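PDB 5MQ8: uncharacterized protein YacP from Bacillus subtilis, which is the endoribonuclease Rae1, a PIN-like NYN-domain protein involved in ribosome-dependent mRNA decay. Local coordinates for residues 8-12 with 101-105. Sequence-based numbering, arbitrary orientation.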
loop_
_atom_site.group_PDB
_atom_site.type_symbol
_atom_site.label_atom_id
_atom_site.label_comp_id
_atom_site.label_asym_id
_atom_site.label_seq_id
_atom_site.Cartn_x
_atom_site.Cartn_y
_atom_site.Cartn_z
ATOM N N GLY A 8 -23.119 -12.849 -0.098
ATOM C CA GLY A 8 -21.915 -12.764 -0.911
ATOM C C GLY A 8 -22.106 -12.911 -2.407
ATOM O O GLY A 8 -21.635 -12.066 -3.172
ATOM N N TYR A 9 -22.783 -13.991 -2.831
ATOM C CA TYR A 9 -23.053 -14.252 -4.256
ATOM C C TYR A 9 -23.888 -13.128 -4.883
ATOM O O TYR A 9 -23.600 -12.713 -6.002
ATOM C CB TYR A 9 -23.737 -15.626 -4.467
ATOM C CG TYR A 9 -24.015 -15.926 -5.924
ATOM C CD1 TYR A 9 -22.977 -16.221 -6.808
ATOM C CD2 TYR A 9 -25.305 -15.832 -6.443
ATOM C CE1 TYR A 9 -23.222 -16.466 -8.162
ATOM C CE2 TYR A 9 -25.561 -16.061 -7.799
ATOM C CZ TYR A 9 -24.517 -16.394 -8.648
ATOM O OH TYR A 9 -24.764 -16.650 -9.975
ATOM N N ASN A 10 -24.898 -12.634 -4.156
ATOM C CA ASN A 10 -25.742 -11.548 -4.631
ATOM C C ASN A 10 -24.951 -10.275 -4.905
ATOM O O ASN A 10 -25.221 -9.619 -5.916
ATOM C CB ASN A 10 -26.888 -11.267 -3.669
ATOM C CG ASN A 10 -27.919 -10.320 -4.229
ATOM O OD1 ASN A 10 -28.028 -9.162 -3.811
ATOM N ND2 ASN A 10 -28.686 -10.791 -5.202
ATOM N N MET A 11 -23.979 -9.922 -4.013
ATOM C CA MET A 11 -23.133 -8.728 -4.185
ATOM C C MET A 11 -22.308 -8.879 -5.429
ATOM O O MET A 11 -22.246 -7.952 -6.232
ATOM C CB MET A 11 -22.218 -8.466 -2.961
ATOM C CG MET A 11 -22.954 -8.169 -1.668
ATOM S SD MET A 11 -24.222 -6.869 -1.734
ATOM C CE MET A 11 -25.704 -7.845 -1.610
ATOM N N ILE A 12 -21.697 -10.057 -5.599
ATOM C CA ILE A 12 -20.851 -10.414 -6.738
ATOM C C ILE A 12 -21.577 -10.164 -8.074
ATOM O O ILE A 12 -21.025 -9.495 -8.935
ATOM C CB ILE A 12 -20.289 -11.855 -6.601
ATOM C CG1 ILE A 12 -19.164 -11.905 -5.542
ATOM C CG2 ILE A 12 -19.795 -12.395 -7.961
ATOM C CD1 ILE A 12 -18.646 -13.324 -5.159
ATOM N N ALA A 101 -27.513 -7.648 3.830
ATOM C CA ALA A 101 -27.242 -7.088 2.512
ATOM C C ALA A 101 -27.600 -8.103 1.427
ATOM O O ALA A 101 -26.914 -9.121 1.269
ATOM C CB ALA A 101 -25.787 -6.665 2.400
ATOM N N THR A 102 -28.710 -7.832 0.708
ATOM C CA THR A 102 -29.238 -8.642 -0.402
ATOM C C THR A 102 -30.321 -7.901 -1.190
ATOM O O THR A 102 -31.163 -7.207 -0.610
ATOM C CB THR A 102 -29.705 -10.061 0.046
ATOM O OG1 THR A 102 -29.908 -10.874 -1.110
ATOM C CG2 THR A 102 -30.964 -10.054 0.927
ATOM N N SER A 103 -30.302 -8.082 -2.518
ATOM C CA SER A 103 -31.313 -7.571 -3.450
ATOM C C SER A 103 -32.086 -8.756 -4.063
ATOM O O SER A 103 -32.866 -8.559 -4.994
ATOM C CB SER A 103 -30.670 -6.725 -4.547
ATOM O OG SER A 103 -30.382 -5.437 -4.038
ATOM N N ASP A 104 -31.866 -9.986 -3.540
ATOM C CA ASP A 104 -32.539 -11.190 -4.031
ATOM C C ASP A 104 -33.957 -11.307 -3.498
ATOM O O ASP A 104 -34.180 -11.136 -2.305
ATOM C CB ASP A 104 -31.749 -12.459 -3.690
ATOM C CG ASP A 104 -32.493 -13.736 -4.054
ATOM O OD1 ASP A 104 -32.485 -14.110 -5.259
ATOM O OD2 ASP A 104 -33.142 -14.324 -3.153
ATOM N N TYR A 105 -34.901 -11.705 -4.371
ATOM C CA TYR A 105 -36.293 -11.929 -3.983
ATOM C C TYR A 105 -36.783 -13.326 -4.399
ATOM O O TYR A 105 -37.956 -13.638 -4.214
ATOM C CB TYR A 105 -37.202 -10.797 -4.492
ATOM C CG TYR A 105 -37.011 -9.486 -3.756
ATOM C CD1 TYR A 105 -36.087 -8.544 -4.199
ATOM C CD2 TYR A 105 -37.778 -9.174 -2.634
ATOM C CE1 TYR A 105 -35.916 -7.328 -3.531
ATOM C CE2 TYR A 105 -37.624 -7.957 -1.965
ATOM C CZ TYR A 105 -36.689 -7.038 -2.417
ATOM O OH TYR A 105 -36.523 -5.845 -1.757
HETATM O O HOH W 1 -30.804 -9.714 -7.393
#
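Asn10, in the first turn of helix 8-14, faces Thr102 at the start of the loop that follows strand 98-101, with their CA atoms 6.2 Å apart. A single direct hydrogen bond joins the two segments. The backbone N of Ser103 donates to Asn10 OD1 at 2.8 Å, nearly straight at 165°. The donor sits well above the plane of the amide carbonyl. The Asn10 side chain reaches the loop because CG lies anti to the backbone N (chi1 -170°). Its other branch, ND2, lies 3.8 Å from Asp104 CB and donates to a water. That water returns a weak hydrogen bond to Ser103 O, so OD1 holds the loop directly and ND2 only loosely, through the water. The amide meets Asp104 at CB and not at the carboxylate.

Thr102 OG1 accepts from the backbone N of Asp104 at 3.2 Å, forming an ST turn that shapes the loop next to Asn10. The same hydroxyl bonds Asp7 OD2, just before the helix. The carboxylate of Asp104 turns to its own loop, bonding Thr106, Glu107 and Trp109.

Met11 makes the apolar part of the contact. Its chain bends at chi2 and chi3, bringing CE to 3.4 Å from Ala101 O and 4.2 Å from Ala101 CB. Leu124 of helix 121-145 touches both residues.

Strands 3-7 and 98-101 are neighbours in the parallel sheet, and the contact joins what follows their C-terminal ends. This edge carries the acidic active site in PIN-domain nucleases, so Asp7 and this loop probably lie near the active site.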